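Local structure of transcriptional regulator, MerR family (Bacillus thuringiensis serovar konkukian, 3GPV) at residues F42-R47 against E57-Y62; I83-S86 against S91-L94; T72-Q77 against K101-N106; Y35-G40 against G51-N56. The protein probably binds DNA as a dimeric transcription factor of the MerR family, with an N-terminal winged-helix head and a long C-terminal dimerisation helix. All coordinates share one frame; numbering follows the deposited sequence.

Contact 1: residues F42-R47 against E57-Y62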
loop_
_atom_site.group_PDB
_atom_site.type_symbol
_atom_site.label_atom_id
_atom_site.label_comp_id
_atom_site.label_asym_id
_atom_site.label_seq_id
_atom_site.Cartn_x
_atom_site.Cartn_y
_atom_site.Cartn_z
ATOM N N PHE B 42 -17.791 9.000 -9.243
ATOM C CA PHE B 42 -18.233 10.389 -9.230
ATOM C C PHE B 42 -19.654 10.571 -9.762
ATOM O O PHE B 42 -19.873 11.348 -10.688
ATOM C CB PHE B 42 -17.296 11.266 -10.069
ATOM C CG PHE B 42 -15.841 11.117 -9.733
ATOM C CD1 PHE B 42 -15.409 11.106 -8.410
ATOM C CD2 PHE B 42 -14.891 11.041 -10.750
ATOM C CE1 PHE B 42 -14.053 11.028 -8.104
ATOM C CE2 PHE B 42 -13.533 10.963 -10.459
ATOM C CZ PHE B 42 -13.112 10.957 -9.133
ATOM N N PRO B 43 -20.638 9.864 -9.187
ATOM C CA PRO B 43 -22.012 10.016 -9.675
ATOM C C PRO B 43 -22.570 11.387 -9.316
ATOM O O PRO B 43 -23.594 11.812 -9.842
ATOM C CB PRO B 43 -22.768 8.894 -8.958
ATOM C CG PRO B 43 -21.692 7.893 -8.621
ATOM C CD PRO B 43 -20.558 8.778 -8.197
ATOM N N PHE B 44 -21.871 12.072 -8.420
ATOM C CA PHE B 44 -22.276 13.384 -7.926
ATOM C C PHE B 44 -21.731 14.577 -8.701
ATOM O O PHE B 44 -21.900 15.719 -8.284
ATOM C CB PHE B 44 -21.841 13.499 -6.474
ATOM C CG PHE B 44 -20.430 13.053 -6.243
ATOM C CD1 PHE B 44 -19.362 13.862 -6.600
ATOM C CD2 PHE B 44 -20.168 11.798 -5.704
ATOM C CE1 PHE B 44 -18.053 13.428 -6.425
ATOM C CE2 PHE B 44 -18.864 11.357 -5.526
ATOM C CZ PHE B 44 -17.806 12.170 -5.885
ATOM N N LEU B 45 -21.075 14.320 -9.823
ATOM C CA LEU B 45 -20.516 15.406 -10.607
ATOM C C LEU B 45 -21.589 16.217 -11.332
ATOM O O LEU B 45 -22.506 15.663 -11.936
ATOM C CB LEU B 45 -19.496 14.847 -11.596
ATOM C CG LEU B 45 -18.053 15.305 -11.370
ATOM C CD1 LEU B 45 -17.756 15.445 -9.880
ATOM C CD2 LEU B 45 -17.122 14.317 -12.033
ATOM N N GLN B 46 -21.460 17.539 -11.254
ATOM C CA GLN B 46 -22.403 18.457 -11.878
ATOM C C GLN B 46 -22.012 18.828 -13.303
ATOM O O GLN B 46 -21.042 18.300 -13.854
ATOM C CB GLN B 46 -22.520 19.734 -11.044
ATOM C CG GLN B 46 -23.903 19.979 -10.480
ATOM C CD GLN B 46 -24.265 19.015 -9.368
ATOM O OE1 GLN B 46 -23.643 19.019 -8.305
ATOM N NE2 GLN B 46 -25.279 18.185 -9.605
ATOM N N ARG B 47 -22.780 19.752 -13.878
ATOM C CA ARG B 47 -22.584 20.244 -15.242
ATOM C C ARG B 47 -22.412 21.756 -15.224
ATOM O O ARG B 47 -23.029 22.446 -14.416
ATOM C CB ARG B 47 -23.807 19.921 -16.103
ATOM C CG ARG B 47 -24.161 18.457 -16.200
ATOM C CD ARG B 47 -23.489 17.824 -17.395
ATOM N NE ARG B 47 -23.727 16.387 -17.447
ATOM C CZ ARG B 47 -23.050 15.551 -18.223
ATOM N NH1 ARG B 47 -22.093 16.017 -19.014
ATOM N NH2 ARG B 47 -23.318 14.253 -18.197
ATOM N N GLU B 57 -17.920 22.290 -4.522
ATOM C CA GLU B 57 -17.323 22.069 -3.214
ATOM C C GLU B 57 -17.668 20.716 -2.596
ATOM O O GLU B 57 -16.823 20.081 -1.970
ATOM C CB GLU B 57 -17.732 23.192 -2.261
ATOM C CG GLU B 57 -16.843 23.317 -1.031
ATOM C CD GLU B 57 -17.267 24.453 -0.117
ATOM O OE1 GLU B 57 -18.369 24.371 0.473
ATOM O OE2 GLU B 57 -16.499 25.431 0.005
ATOM N N GLU B 58 -18.903 20.271 -2.760
ATOM C CA GLU B 58 -19.287 18.991 -2.190
ATOM C C GLU B 58 -18.638 17.824 -2.942
ATOM O O GLU B 58 -18.271 16.811 -2.338
ATOM C CB GLU B 58 -20.812 18.835 -2.190
ATOM C CG GLU B 58 -21.268 17.519 -1.578
ATOM C CD GLU B 58 -22.555 17.639 -0.788
ATOM O OE1 GLU B 58 -23.629 17.789 -1.409
ATOM O OE2 GLU B 58 -22.488 17.587 0.461
ATOM N N ALA B 59 -18.490 17.975 -4.254
ATOM C CA ALA B 59 -17.888 16.932 -5.065
ATOM C C ALA B 59 -16.449 16.710 -4.615
ATOM O O ALA B 59 -15.963 15.588 -4.605
ATOM C CB ALA B 59 -17.920 17.324 -6.545
ATOM N N LEU B 60 -15.769 17.790 -4.254
ATOM C CA LEU B 60 -14.386 17.694 -3.803
ATOM C C LEU B 60 -14.271 16.982 -2.450
ATOM O O LEU B 60 -13.335 16.212 -2.230
ATOM C CB LEU B 60 -13.759 19.086 -3.714
ATOM C CG LEU B 60 -13.564 19.809 -5.050
ATOM C CD1 LEU B 60 -12.976 21.181 -4.809
ATOM C CD2 LEU B 60 -12.653 18.992 -5.938
ATOM N N LYS B 61 -15.210 17.256 -1.544
ATOM C CA LYS B 61 -15.204 16.614 -0.231
ATOM C C LYS B 61 -15.311 15.110 -0.453
ATOM O O LYS B 61 -14.605 14.331 0.177
ATOM C CB LYS B 61 -16.374 17.120 0.620
ATOM C CG LYS B 61 -16.229 18.583 1.017
ATOM C CD LYS B 61 -17.502 19.137 1.650
ATOM C CE LYS B 61 -17.340 20.608 2.040
ATOM N NZ LYS B 61 -18.642 21.246 2.410
ATOM N N TYR B 62 -16.179 14.704 -1.370
ATOM C CA TYR B 62 -16.332 13.287 -1.683
ATOM C C TYR B 62 -15.037 12.732 -2.292
ATOM O O TYR B 62 -14.641 11.598 -2.023
ATOM C CB TYR B 62 -17.480 13.082 -2.671
ATOM C CG TYR B 62 -18.848 12.914 -2.048
ATOM C CD1 TYR B 62 -19.081 11.927 -1.092
ATOM C CD2 TYR B 62 -19.923 13.694 -2.462
ATOM C CE1 TYR B 62 -20.351 11.717 -0.569
ATOM C CE2 TYR B 62 -21.197 13.496 -1.949
ATOM C CZ TYR B 62 -21.407 12.504 -1.001
ATOM O OH TYR B 62 -22.667 12.290 -0.492
#

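Contact 2: residues I83-S86 against S91-L94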
loop_
_atom_site.group_PDB
_atom_site.type_symbol
_atom_site.label_atom_id
_atom_site.label_comp_id
_atom_site.label_asym_id
_atom_site.label_seq_id
_atom_site.Cartn_x
_atom_site.Cartn_y
_atom_site.Cartn_z
ATOM N N ILE B 83 -20.004 5.205 -1.943
ATOM C CA ILE B 83 -20.510 6.325 -2.715
ATOM C C ILE B 83 -21.986 6.148 -3.032
ATOM O O ILE B 83 -22.776 7.078 -2.874
ATOM C CB ILE B 83 -19.728 6.452 -4.021
ATOM C CG1 ILE B 83 -18.265 6.747 -3.703
ATOM C CG2 ILE B 83 -20.323 7.540 -4.892
ATOM C CD1 ILE B 83 -17.346 6.583 -4.908
ATOM N N ASP B 84 -22.353 4.954 -3.482
ATOM C CA ASP B 84 -23.742 4.675 -3.812
ATOM C C ASP B 84 -24.618 4.852 -2.584
ATOM O O ASP B 84 -25.706 5.417 -2.674
ATOM C CB ASP B 84 -23.894 3.259 -4.374
ATOM C CG ASP B 84 -23.230 3.097 -5.729
ATOM O OD1 ASP B 84 -23.270 4.053 -6.531
ATOM O OD2 ASP B 84 -22.680 2.012 -6.002
ATOM N N TRP B 85 -24.146 4.375 -1.436
ATOM C CA TRP B 85 -24.902 4.521 -0.195
ATOM C C TRP B 85 -25.044 5.989 0.177
ATOM O O TRP B 85 -26.109 6.417 0.615
ATOM C CB TRP B 85 -24.221 3.790 0.966
ATOM C CG TRP B 85 -24.429 2.313 0.984
ATOM C CD1 TRP B 85 -25.455 1.626 0.419
ATOM C CD2 TRP B 85 -23.617 1.343 1.657
ATOM N NE1 TRP B 85 -25.341 0.287 0.695
ATOM C CE2 TRP B 85 -24.221 0.084 1.455
ATOM C CE3 TRP B 85 -22.440 1.417 2.415
ATOM C CZ2 TRP B 85 -23.686 -1.099 1.984
ATOM C CZ3 TRP B 85 -21.907 0.241 2.943
ATOM C CH2 TRP B 85 -22.532 -1.000 2.723
ATOM N N SER B 86 -23.966 6.754 0.019
ATOM C CA SER B 86 -23.999 8.177 0.335
ATOM C C SER B 86 -25.034 8.861 -0.549
ATOM O O SER B 86 -25.692 9.801 -0.130
ATOM C CB SER B 86 -22.621 8.811 0.103
ATOM O OG SER B 86 -21.644 8.227 0.944
ATOM N N SER B 91 -30.743 7.002 4.650
ATOM C CA SER B 91 -31.380 5.715 4.902
ATOM C C SER B 91 -30.297 4.639 4.990
ATOM O O SER B 91 -30.576 3.484 5.312
ATOM C CB SER B 91 -32.364 5.362 3.781
ATOM O OG SER B 91 -31.685 4.956 2.605
ATOM N N THR B 92 -29.061 5.028 4.695
ATOM C CA THR B 92 -27.932 4.105 4.739
ATOM C C THR B 92 -26.896 4.554 5.769
ATOM O O THR B 92 -25.770 4.061 5.785
ATOM C CB THR B 92 -27.234 4.020 3.376
ATOM O OG1 THR B 92 -26.688 5.303 3.047
ATOM C CG2 THR B 92 -28.217 3.602 2.297
ATOM N N ILE B 93 -27.289 5.488 6.629
ATOM C CA ILE B 93 -26.398 6.020 7.651
ATOM C C ILE B 93 -25.727 4.932 8.489
ATOM O O ILE B 93 -24.543 5.033 8.796
ATOM C CB ILE B 93 -27.151 6.979 8.588
ATOM C CG1 ILE B 93 -26.180 7.610 9.590
ATOM C CG2 ILE B 93 -28.246 6.236 9.319
ATOM C CD1 ILE B 93 -25.232 8.623 8.986
ATOM N N LEU B 94 -26.476 3.895 8.857
ATOM C CA LEU B 94 -25.914 2.815 9.657
ATOM C C LEU B 94 -24.926 1.992 8.837
ATOM O O LEU B 94 -23.909 1.535 9.358
ATOM C CB LEU B 94 -27.025 1.905 10.195
ATOM C CG LEU B 94 -28.090 2.554 11.083
ATOM C CD1 LEU B 94 -28.997 1.465 11.622
ATOM C CD2 LEU B 94 -27.450 3.325 12.229
#

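Contact 3: residues T72-Q77 against K101-N106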
loop_
_atom_site.group_PDB
_atom_site.type_symbol
_atom_site.label_atom_id
_atom_site.label_comp_id
_atom_site.label_asym_id
_atom_site.label_seq_id
_atom_site.Cartn_x
_atom_site.Cartn_y
_atom_site.Cartn_z
ATOM N N THR B 72 -5.775 3.979 1.755
ATOM C CA THR B 72 -5.673 3.147 2.942
ATOM C C THR B 72 -6.026 1.709 2.609
ATOM O O THR B 72 -6.281 0.896 3.497
ATOM C CB THR B 72 -6.552 3.664 4.112
ATOM O OG1 THR B 72 -7.861 3.993 3.644
ATOM C CG2 THR B 72 -5.923 4.891 4.736
ATOM N N GLY B 73 -6.050 1.413 1.313
ATOM C CA GLY B 73 -6.313 0.064 0.854
ATOM C C GLY B 73 -7.732 -0.447 0.708
ATOM O O GLY B 73 -7.915 -1.656 0.525
HETATM N N MSE B 74 -8.742 0.420 0.768
HETATM C CA MSE B 74 -10.097 -0.094 0.608
HETATM C C MSE B 74 -10.308 -0.503 -0.831
HETATM O O MSE B 74 -9.945 0.225 -1.741
HETATM C CB MSE B 74 -11.179 0.918 1.007
HETATM C CG MSE B 74 -12.564 0.288 0.862
HETATM SE SE MSE B 74 -13.949 1.518 1.401
HETATM C CE MSE B 74 -13.601 1.576 3.304
ATOM N N PRO B 75 -10.854 -1.707 -1.060
ATOM C CA PRO B 75 -11.111 -2.212 -2.413
ATOM C C PRO B 75 -11.995 -1.221 -3.165
ATOM O O PRO B 75 -12.864 -0.582 -2.577
ATOM C CB PRO B 75 -11.805 -3.534 -2.145
ATOM C CG PRO B 75 -11.131 -3.992 -0.883
ATOM C CD PRO B 75 -11.117 -2.742 -0.050
ATOM N N ILE B 76 -11.764 -1.097 -4.463
ATOM C CA ILE B 76 -12.525 -0.178 -5.293
ATOM C C ILE B 76 -14.033 -0.431 -5.236
ATOM O O ILE B 76 -14.824 0.508 -5.246
ATOM C CB ILE B 76 -12.081 -0.262 -6.771
ATOM C CG1 ILE B 76 -10.565 -0.045 -6.895
ATOM C CG2 ILE B 76 -12.820 0.780 -7.585
ATOM C CD1 ILE B 76 -9.707 -1.250 -6.505
ATOM N N GLN B 77 -14.430 -1.698 -5.177
ATOM C CA GLN B 77 -15.846 -2.039 -5.151
ATOM C C GLN B 77 -16.547 -1.548 -3.892
ATOM O O GLN B 77 -17.708 -1.146 -3.939
ATOM C CB GLN B 77 -16.031 -3.555 -5.302
ATOM C CG GLN B 77 -15.684 -4.383 -4.071
ATOM C CD GLN B 77 -16.889 -5.133 -3.511
ATOM O OE1 GLN B 77 -17.529 -5.920 -4.214
ATOM N NE2 GLN B 77 -17.198 -4.894 -2.240
ATOM N N LYS B 101 -16.247 2.388 10.387
ATOM C CA LYS B 101 -15.727 1.789 11.602
ATOM C C LYS B 101 -14.824 0.621 11.256
ATOM O O LYS B 101 -13.782 0.442 11.870
ATOM C CB LYS B 101 -16.871 1.370 12.535
ATOM C CG LYS B 101 -17.571 2.568 13.180
ATOM C CD LYS B 101 -18.661 2.155 14.158
ATOM C CE LYS B 101 -18.078 1.476 15.383
ATOM N NZ LYS B 101 -19.132 1.052 16.353
ATOM N N GLN B 102 -15.193 -0.164 10.255
ATOM C CA GLN B 102 -14.342 -1.281 9.874
ATOM C C GLN B 102 -13.037 -0.750 9.275
ATOM O O GLN B 102 -11.945 -1.255 9.562
ATOM C CB GLN B 102 -15.057 -2.186 8.869
ATOM C CG GLN B 102 -16.368 -2.753 9.396
ATOM C CD GLN B 102 -17.047 -3.683 8.408
ATOM O OE1 GLN B 102 -17.236 -3.334 7.245
ATOM N NE2 GLN B 102 -17.427 -4.873 8.870
ATOM N N GLN B 103 -13.146 0.277 8.445
ATOM C CA GLN B 103 -11.948 0.843 7.831
ATOM C C GLN B 103 -11.015 1.399 8.902
ATOM O O GLN B 103 -9.799 1.245 8.818
ATOM C CB GLN B 103 -12.319 1.941 6.832
ATOM C CG GLN B 103 -11.138 2.446 6.009
ATOM C CD GLN B 103 -10.443 1.349 5.216
ATOM O OE1 GLN B 103 -10.923 0.227 5.123
ATOM N NE2 GLN B 103 -9.306 1.681 4.631
ATOM N N GLU B 104 -11.582 2.054 9.907
ATOM C CA GLU B 104 -10.772 2.597 10.987
ATOM C C GLU B 104 -9.985 1.430 11.586
ATOM O O GLU B 104 -8.770 1.503 11.756
ATOM C CB GLU B 104 -11.669 3.241 12.045
ATOM C CG GLU B 104 -10.989 3.456 13.387
ATOM C CD GLU B 104 -11.944 3.942 14.450
ATOM O OE1 GLU B 104 -13.117 3.489 14.444
ATOM O OE2 GLU B 104 -11.510 4.762 15.295
ATOM N N ALA B 105 -10.685 0.343 11.892
ATOM C CA ALA B 105 -10.027 -0.825 12.461
ATOM C C ALA B 105 -8.901 -1.271 11.504
ATOM O O ALA B 105 -7.774 -1.536 11.928
ATOM C CB ALA B 105 -11.066 -1.956 12.682
ATOM N N ASN B 106 -9.198 -1.328 10.209
ATOM C CA ASN B 106 -8.192 -1.724 9.228
ATOM C C ASN B 106 -7.001 -0.750 9.194
ATOM O O ASN B 106 -5.843 -1.150 9.108
ATOM C CB ASN B 106 -8.810 -1.798 7.835
ATOM C CG ASN B 106 -9.655 -3.036 7.633
ATOM O OD1 ASN B 106 -9.310 -4.111 8.113
ATOM N ND2 ASN B 106 -10.755 -2.897 6.900
#

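Contact 4: residues Y35-G40 against G51-N56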
loop_
_atom_site.group_PDB
_atom_site.type_symbol
_atom_site.label_atom_id
_atom_site.label_comp_id
_atom_site.label_asym_id
_atom_site.label_seq_id
_atom_site.Cartn_x
_atom_site.Cartn_y
_atom_site.Cartn_z
ATOM N N TYR B 35 -9.827 7.290 -14.188
ATOM C CA TYR B 35 -9.978 5.893 -13.813
ATOM C C TYR B 35 -11.090 5.802 -12.777
ATOM O O TYR B 35 -11.984 4.953 -12.872
ATOM C CB TYR B 35 -8.679 5.356 -13.217
ATOM C CG TYR B 35 -8.795 3.954 -12.668
ATOM C CD1 TYR B 35 -9.201 2.899 -13.480
ATOM C CD2 TYR B 35 -8.481 3.679 -11.339
ATOM C CE1 TYR B 35 -9.290 1.602 -12.985
ATOM C CE2 TYR B 35 -8.566 2.386 -10.833
ATOM C CZ TYR B 35 -8.969 1.353 -11.662
ATOM O OH TYR B 35 -9.042 0.069 -11.167
ATOM N N TYR B 36 -11.027 6.688 -11.785
ATOM C CA TYR B 36 -12.031 6.728 -10.735
ATOM C C TYR B 36 -13.385 7.031 -11.358
ATOM O O TYR B 36 -14.421 6.558 -10.891
ATOM C CB TYR B 36 -11.681 7.803 -9.708
ATOM C CG TYR B 36 -10.437 7.505 -8.904
ATOM C CD1 TYR B 36 -10.304 6.302 -8.214
ATOM C CD2 TYR B 36 -9.407 8.436 -8.802
ATOM C CE1 TYR B 36 -9.179 6.033 -7.438
ATOM C CE2 TYR B 36 -8.275 8.178 -8.029
ATOM C CZ TYR B 36 -8.169 6.975 -7.348
ATOM O OH TYR B 36 -7.064 6.710 -6.569
ATOM N N ASP B 37 -13.365 7.822 -12.423
ATOM C CA ASP B 37 -14.591 8.185 -13.115
ATOM C C ASP B 37 -15.180 6.937 -13.757
ATOM O O ASP B 37 -16.359 6.643 -13.584
ATOM C CB ASP B 37 -14.306 9.228 -14.192
ATOM C CG ASP B 37 -15.489 10.137 -14.442
ATOM O OD1 ASP B 37 -16.636 9.646 -14.444
ATOM O OD2 ASP B 37 -15.273 11.345 -14.643
ATOM N N LYS B 38 -14.354 6.203 -14.496
ATOM C CA LYS B 38 -14.810 4.986 -15.157
ATOM C C LYS B 38 -15.299 3.977 -14.130
ATOM O O LYS B 38 -16.257 3.248 -14.380
ATOM C CB LYS B 38 -13.683 4.360 -15.982
ATOM C CG LYS B 38 -13.160 5.234 -17.103
ATOM C CD LYS B 38 -12.128 4.492 -17.937
ATOM C CE LYS B 38 -11.478 5.402 -18.972
ATOM N NZ LYS B 38 -10.678 6.489 -18.345
ATOM N N GLN B 39 -14.632 3.930 -12.980
ATOM C CA GLN B 39 -15.027 3.012 -11.917
ATOM C C GLN B 39 -16.348 3.471 -11.302
ATOM O O GLN B 39 -16.865 2.849 -10.375
ATOM C CB GLN B 39 -13.941 2.943 -10.844
ATOM C CG GLN B 39 -12.634 2.331 -11.326
ATOM C CD GLN B 39 -12.781 0.879 -11.752
ATOM O OE1 GLN B 39 -13.132 0.014 -10.947
ATOM N NE2 GLN B 39 -12.508 0.607 -13.025
ATOM N N GLY B 40 -16.882 4.566 -11.836
ATOM C CA GLY B 40 -18.145 5.103 -11.369
ATOM C C GLY B 40 -18.135 5.606 -9.941
ATOM O O GLY B 40 -19.042 5.297 -9.169
ATOM N N GLY B 51 -21.739 22.106 -20.396
ATOM C CA GLY B 51 -22.217 20.738 -20.386
ATOM C C GLY B 51 -21.121 19.795 -19.925
ATOM O O GLY B 51 -21.291 18.576 -19.942
ATOM N N ASP B 52 -19.989 20.362 -19.517
ATOM C CA ASP B 52 -18.865 19.560 -19.040
ATOM C C ASP B 52 -19.151 19.107 -17.613
ATOM O O ASP B 52 -19.960 19.715 -16.919
ATOM C CB ASP B 52 -17.575 20.385 -19.059
ATOM C CG ASP B 52 -17.285 20.985 -20.422
ATOM O OD1 ASP B 52 -17.259 20.223 -21.413
ATOM O OD2 ASP B 52 -17.079 22.216 -20.494
ATOM N N ARG B 53 -18.496 18.038 -17.179
ATOM C CA ARG B 53 -18.690 17.549 -15.821
ATOM C C ARG B 53 -17.608 18.156 -14.940
ATOM O O ARG B 53 -16.415 18.018 -15.202
ATOM C CB ARG B 53 -18.671 16.020 -15.810
ATOM C CG ARG B 53 -19.839 15.469 -16.617
ATOM C CD ARG B 53 -19.839 13.960 -16.768
ATOM N NE ARG B 53 -20.131 13.261 -15.522
ATOM C CZ ARG B 53 -19.239 12.543 -14.852
ATOM N NH1 ARG B 53 -18.000 12.433 -15.312
ATOM N NH2 ARG B 53 -19.586 11.929 -13.729
ATOM N N ILE B 54 -18.046 18.858 -13.904
ATOM C CA ILE B 54 -17.135 19.553 -13.009
ATOM C C ILE B 54 -17.370 19.247 -11.539
ATOM O O ILE B 54 -18.371 18.634 -11.166
ATOM C CB ILE B 54 -17.254 21.081 -13.196
ATOM C CG1 ILE B 54 -18.656 21.553 -12.795
ATOM C CG2 ILE B 54 -16.979 21.454 -14.642
ATOM C CD1 ILE B 54 -19.780 21.049 -13.678
ATOM N N PHE B 55 -16.443 19.715 -10.714
ATOM C CA PHE B 55 -16.495 19.515 -9.273
ATOM C C PHE B 55 -16.917 20.762 -8.504
ATOM O O PHE B 55 -16.282 21.806 -8.632
ATOM C CB PHE B 55 -15.113 19.103 -8.742
ATOM C CG PHE B 55 -14.685 17.723 -9.133
ATOM C CD1 PHE B 55 -14.775 16.668 -8.225
ATOM C CD2 PHE B 55 -14.188 17.471 -10.405
ATOM C CE1 PHE B 55 -14.375 15.382 -8.582
ATOM C CE2 PHE B 55 -13.786 16.183 -10.771
ATOM C CZ PHE B 55 -13.879 15.140 -9.858
ATOM N N ASN B 56 -17.987 20.662 -7.723
ATOM C CA ASN B 56 -18.377 21.777 -6.868
ATOM C C ASN B 56 -17.732 21.438 -5.517
ATOM O O ASN B 56 -17.069 20.408 -5.383
ATOM C CB ASN B 56 -19.899 21.897 -6.711
ATOM C CG ASN B 56 -20.561 20.583 -6.362
ATOM O OD1 ASN B 56 -19.928 19.678 -5.823
ATOM N ND2 ASN B 56 -21.856 20.475 -6.662
#

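Contact 1: residues F42-R47 against E57-Y62
Leu45 and Ala59 bring the two backbones nearest, CA to CA 6.3 Å, where a type I beta turn from Phe42 to Leu45 leads into strand 46-47 and runs past the first turns of helix 57-70. In the winged-helix head of MerR proteins this is the start of the wing hairpin, packed on the helix that follows the hairpin. The contact is carried by Phe44 and Tyr62. Their rings form an offset stack, with centroids 4.7 Å apart and planes inclined by 21°, so the rings overlap only in part and are close to, not exactly, parallel. The displacement places Tyr62 CB over the ring of Phe44, 3.8 Å from its centroid and 29° off the normal, which is a CH-pi contact. A chi1 of 47° sets Phe44 CG between its own backbone N and carbonyl carbon and directs the ring at the helix. On the opposite face of that ring lies Phe42 CA, so Phe44 is sandwiched between its own turn and Tyr62. Met87, from helix 76-88, touches both aromatic side chains. Ala59 fills the remaining part of the interface: its small side chain meets two residues of the turn, and no hydrogen bond crosses between the segments, so the join rests on apolar packing. Ala59 CB lies 3.8 Å from Phe44 CD1 and also 3.8 Å from Leu45 CD1.

Contact 2: residues I83-S86 against S91-L94
Polar contact between Trp85 and Thr92 centres on one short approach, 2.7 Å from Thr92 OG1 to Trp85 O. Gly89 O is a second acceptor within reach. Both carbonyls can only accept, so the hydroxyl is the donor, but which of them takes its single proton is not settled; Arg96 NE in turn donates to the hydroxyl. With chi1 at 63°, Thr92 holds OG1 between its backbone N and carbonyl carbon, and this turns the hydroxyl toward the last turns of helix 76-88. Ser86 takes its polar bond within its own helix, from OG to Phe82 O.

Apolar contact is looser. Thr92 CG2 approaches Trp85 CD1 at 3.9 Å, and Thr92 CB lies equally far, 3.9 Å, from Trp85 CB, so the threonine sits beside the root and the five-membered ring of the indole. His95 meets the same indole edge-to-face, while Arg96 and Leu99 extend this packing along helix 93-128.

Backbone proximity agrees: the CA atoms of Trp85 and Thr92 are 5.8 Å apart. Thr92 occupies the N-cap position of helix 93-128, though its side chain makes no capping bond. The geometry is that of a tight interhelical turn, joining the last helix of the MerR head to the long dimerisation helix.

Contact 3: residues T72-Q77 against K101-N106
Gln103 CG stands anti to the backbone N and the chain then bends at chi2 (58°), which carries the amide from helix 93-128 to Thr72 and Met74. Met74, a selenomethionine, is extended through chi2 and bends only at chi3, turning its CE methyl toward the same glutamine.

The amide nitrogen does the polar work. Gln103 NE2 donates to Thr72 OG1 at 2.9 Å, with an N-H...O angle of 139°; the hydroxyl lies 15° out of the amide plane. A weak second bond runs from Gln103 NE2 to Thr72 O at 3.3 Å. Two acceptors of one residue therefore lie around one nitrogen. Thr72 OG1 turns its own proton back to the end of helix 57-70, chiefly toward Cys68 O, with Leu69 O also within bonding reach.

At the other end of the amide, Met74 CE comes to 3.5 Å from Gln103 OE1 and 3.8 Å from Gln103 CB, a van der Waals contact along the side chain. Gln103, Thr72 and Met74 are all buried, and Asn117 of the second subunit packs on Thr72. The backbone beneath is a Schellman motif with Gly73 at C-prime, ending helix 57-70; the contact docks this helix terminus of the MerR head against the long dimerisation helix.

Contact 4: residues Y35-G40 against G51-N56
Asp37 and Arg53 meet in a salt bridge between helix 30-38 and strand 53-55, and they are the touching pair of these two segments. Their CA atoms, the nearest across the contact, are still 10.6 Å apart, so the reach of Arg53, more than that of the short Asp37, spans the gap. The tight part is a single nitrogen against a carboxylate. Arg53 NH1 donates to Asp37 OD2 at 3.0 Å with an N-H...O angle of 146°, and OD2, which lies only 4° out of the guanidinium plane, receives it on its syn lone pair. A weak branch reaches from Arg53 NH1 to Asp37 OD1 at 3.2 Å. The two flat groups are turned 51° against each other, so this is a bifurcated contact from one NH1 rather than a coplanar, two-nitrogen pairing; Arg53 NH2 stays 3.8 Å from Asp37 OD1. Arg53 reaches the acid through a bend at chi3.

Beyond this pair little meets: the whole contact buries 72 Å², and both residues are partly exposed at the surface. Leu45 and Arg47 touch the arginine side chain. In the winged-helix head the pair ties the second helix of the helix-turn-helix to the wing. Because opposite charges meet at a partly solvated site, water and salt probably screen the attraction, and the bridge would favour the charged forms of both groups.

How the contacts relate
Contacts 1 and 4, centres about 8 Å apart, interlace along the chain and share neighbouring strands 46-47 and 53-55 of the small antiparallel sheet. Contact 2 follows both in sequence and touches contact 1 through Ile83 and Ser86 of helix 76-88, with centres about 16 Å apart. Contacts 2 and 3 both reach helix 93-128, contact 2 from the end of helix 76-88 and contact 3 from the turn leading into it; contact 3 brackets contact 2. The centres of contacts 1 and 3 are about 21 Å apart, across the chain's centre, yet Ile76 of contact 3 packs on Gln39 of contact 4. Together they lead from the winged-helix head to the dimerisation helix.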